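Local coordinates for protein putative kinase (Chloroflexus aurantiacus, PDB 2RHM) that is of unknown function but has the P-loop nucleoside triphosphate hydrolase fold and is probably a kinase that binds a nucleotide, at residues P106-C111 against L156-P161. Residues are numbered along the deposited sequence; the frame is centred on the assembly and turned at random.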
ATOM      1  N   PRO B 106      10.260   1.982  16.427  1.00 23.43           N
ATOM      2  CA  PRO B 106      10.099   0.555  16.131  1.00 22.60           C
ATOM      3  C   PRO B 106       9.723  -0.333  17.309  1.00 23.00           C
ATOM      4  O   PRO B 106      10.205  -0.132  18.438  1.00 22.68           O
ATOM      5  CB  PRO B 106      11.478   0.154  15.615  1.00 24.89           C
ATOM      6  CG  PRO B 106      12.404   1.015  16.407  1.00 24.02           C
ATOM      7  CD  PRO B 106      11.685   2.349  16.572  1.00 25.88           C
ATOM      8  N   ILE B 107       8.854  -1.301  17.026  1.00 21.66           N
ATOM      9  CA  ILE B 107       8.495  -2.362  17.956  1.00 22.89           C
ATOM     10  C   ILE B 107       8.578  -3.620  17.101  1.00 24.34           C
ATOM     11  O   ILE B 107       8.004  -3.654  16.024  1.00 25.24           O
ATOM     12  CB  ILE B 107       7.079  -2.204  18.499  1.00 24.28           C
ATOM     13  CG1 ILE B 107       6.947  -0.880  19.276  1.00 29.66           C
ATOM     14  CG2 ILE B 107       6.740  -3.407  19.413  1.00 26.50           C
ATOM     15  CD1 ILE B 107       5.516  -0.551  19.668  1.00 34.13           C
ATOM     16  N   GLN B 108       9.292  -4.643  17.551  1.00 21.16           N
ATOM     17  CA  GLN B 108       9.539  -5.807  16.713  1.00 21.08           C
ATOM     18  C   GLN B 108       9.119  -7.112  17.369  1.00 21.61           C
ATOM     19  O   GLN B 108       9.368  -7.329  18.566  1.00 22.63           O
ATOM     20  CB  GLN B 108      11.021  -5.877  16.295  1.00 23.23           C
ATOM     21  CG  GLN B 108      11.314  -6.937  15.232  1.00 25.78           C
ATOM     22  CD  GLN B 108      12.746  -6.878  14.661  1.00 23.16           C
ATOM     23  OE1 GLN B 108      13.071  -7.630  13.741  1.00 24.45           O
ATOM     24  NE2 GLN B 108      13.588  -5.986  15.192  1.00 23.58           N
ATOM     25  N   ILE B 109       8.392  -7.913  16.603  1.00 23.45           N
ATOM     26  CA  ILE B 109       7.991  -9.266  17.012  1.00 22.12           C
ATOM     27  C   ILE B 109       8.569 -10.266  16.017  1.00 23.32           C
ATOM     28  O   ILE B 109       8.358 -10.157  14.793  1.00 24.83           O
ATOM     29  CB  ILE B 109       6.470  -9.436  17.092  1.00 24.27           C
ATOM     30  CG1 ILE B 109       5.873  -8.393  18.023  1.00 27.12           C
ATOM     31  CG2 ILE B 109       6.121 -10.838  17.590  1.00 24.79           C
ATOM     32  CD1 ILE B 109       4.422  -8.452  18.123  1.00 34.88           C
ATOM     33  N   ARG B 110       9.343 -11.207  16.545  1.00 22.66           N
ATOM     34  CA  ARG B 110       9.963 -12.234  15.743  1.00 22.99           C
ATOM     35  C   ARG B 110       9.293 -13.565  16.049  1.00 25.12           C
ATOM     36  O   ARG B 110       9.200 -13.971  17.199  1.00 25.78           O
ATOM     37  CB  ARG B 110      11.461 -12.348  16.004  1.00 25.38           C
ATOM     38  CG  ARG B 110      12.035 -13.558  15.296  1.00 31.51           C
ATOM     39  CD  ARG B 110      13.477 -13.770  15.560  1.00 27.78           C
ATOM     40  NE  ARG B 110      13.773 -14.003  16.970  1.00 29.72           N
ATOM     41  CZ  ARG B 110      14.934 -14.471  17.405  1.00 28.22           C
ATOM     42  NH1 ARG B 110      15.888 -14.775  16.544  1.00 26.06           N
ATOM     43  NH2 ARG B 110      15.141 -14.658  18.703  1.00 33.82           N
ATOM     44  N   CYS B 111       8.795 -14.224  15.009  1.00 24.40           N
ATOM     45  CA  CYS B 111       8.184 -15.527  15.173  1.00 25.84           C
ATOM     46  C   CYS B 111       9.187 -16.601  14.843  1.00 24.68           C
ATOM     47  O   CYS B 111       9.969 -16.437  13.925  1.00 24.18           O
ATOM     48  CB  CYS B 111       6.985 -15.664  14.248  1.00 25.68           C
ATOM     49  SG  CYS B 111       5.722 -14.450  14.580  1.00 29.50           S
ATOM     50  N   LEU B 156      15.742  -7.615  12.905  1.00 23.47           N
ATOM     51  CA  LEU B 156      16.381  -6.410  12.381  1.00 23.54           C
ATOM     52  C   LEU B 156      16.961  -5.610  13.543  1.00 23.55           C
ATOM     53  O   LEU B 156      16.315  -5.447  14.567  1.00 23.00           O
ATOM     54  CB  LEU B 156      15.443  -5.556  11.559  1.00 23.42           C
ATOM     55  CG  LEU B 156      14.806  -6.216  10.337  1.00 22.12           C
ATOM     56  CD1 LEU B 156      13.892  -5.267   9.615  1.00 23.61           C
ATOM     57  CD2 LEU B 156      15.881  -6.744   9.403  1.00 20.56           C
ATOM     58  N   PRO B 157      18.169  -5.084  13.373  1.00 25.94           N
ATOM     59  CA  PRO B 157      18.787  -4.341  14.466  1.00 21.80           C
ATOM     60  C   PRO B 157      18.315  -2.874  14.515  1.00 25.40           C
ATOM     61  O   PRO B 157      19.104  -1.956  14.288  1.00 26.55           O
ATOM     62  CB  PRO B 157      20.275  -4.427  14.126  1.00 23.72           C
ATOM     63  CG  PRO B 157      20.316  -4.504  12.682  1.00 22.47           C
ATOM     64  CD  PRO B 157      19.052  -5.158  12.200  1.00 22.07           C
ATOM     65  N   LEU B 158      17.042  -2.672  14.859  1.00 26.26           N
ATOM     66  CA  LEU B 158      16.390  -1.360  14.765  1.00 26.77           C
ATOM     67  C   LEU B 158      16.402  -0.576  16.074  1.00 25.25           C
ATOM     68  O   LEU B 158      16.091   0.621  16.098  1.00 26.91           O
ATOM     69  CB  LEU B 158      14.924  -1.574  14.370  1.00 28.91           C
ATOM     70  CG  LEU B 158      14.646  -2.299  13.055  1.00 34.39           C
ATOM     71  CD1 LEU B 158      13.162  -2.390  12.834  1.00 37.35           C
ATOM     72  CD2 LEU B 158      15.314  -1.583  11.894  1.00 40.95           C
ATOM     73  N   GLY B 159      16.782  -1.235  17.157  1.00 25.63           N
ATOM     74  CA  GLY B 159      16.625  -0.644  18.447  1.00 26.25           C
ATOM     75  C   GLY B 159      15.173  -0.877  18.806  1.00 27.11           C
ATOM     76  O   GLY B 159      14.381  -1.399  18.017  1.00 28.17           O
ATOM     77  N   GLY B 160      14.813  -0.504  20.005  1.00 28.53           N
ATOM     78  CA  GLY B 160      13.454  -0.697  20.424  1.00 27.28           C
ATOM     79  C   GLY B 160      13.219  -2.108  20.887  1.00 27.08           C
ATOM     80  O   GLY B 160      14.083  -2.976  20.776  1.00 28.20           O
ATOM     81  N   PRO B 161      12.039  -2.337  21.433  1.00 25.07           N
ATOM     82  CA  PRO B 161      11.709  -3.625  22.011  1.00 25.83           C
ATOM     83  C   PRO B 161      11.583  -4.733  20.974  1.00 22.72           C
ATOM     84  O   PRO B 161      11.236  -4.477  19.820  1.00 25.75           O
ATOM     85  CB  PRO B 161      10.361  -3.371  22.699  1.00 26.19           C
ATOM     86  CG  PRO B 161       9.839  -2.158  22.156  1.00 27.32           C
ATOM     87  CD  PRO B 161      10.954  -1.355  21.583  1.00 26.72           C
TER
HETATM   88  O   HOH W   1      13.192  -3.900  17.631  1.00 30.52           O
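The side-chain amide of Gln108 pairs with the backbone of Leu156 through two hydrogen bonds. Leu156 N donates to Gln108 OE1 at 2.8 Å, in the carbonyl plane and on a lone pair. Gln108 NE2 donates to Leu156 O, also at 2.8 Å and nearly straight (165°), with the oxygen in the amide plane. CG lies anti to the backbone N (chi1 -171°) and the chain beyond is extended, which carries the amide across to the loop. The two bonds fix the amide's rotation. A leucine in place of Gln108 would probably leave Leu156 N without its acceptor and take one donor from Leu156 O. A water also accepts from Gln108 NE2, at 3.2 Å, and is placed to donate to Gly159 O and Pro161 O, though not necessarily to both at once.

The backbone of Gln108 is held too. Its N donates to Pro161 O at 3.0 Å. Here segment 156-161 leads into strand 162-166, the neighbour of strand 105-112 in the parallel sheet of the P-loop fold, and Gln108 continues the pairing with Leu163. A weak Leu158 N to Leu156 O bond closes the inverse gamma turn centred on Pro157, so Leu156 O serves both the turn and Gln108 NE2.

Apolar contacts are few. Pro106 CB meets Leu158 CB at 4.1 Å, and Ile107 CG1 meets Pro161 CG at 4.3 Å. Van der Waals contacts with the loop backbone add to these. Pro106 CG sits 3.5 Å from Gly159 O. A CB on Gly160 would clash with Pro106 O, and the backbone angles of Gly160 also call for glycine.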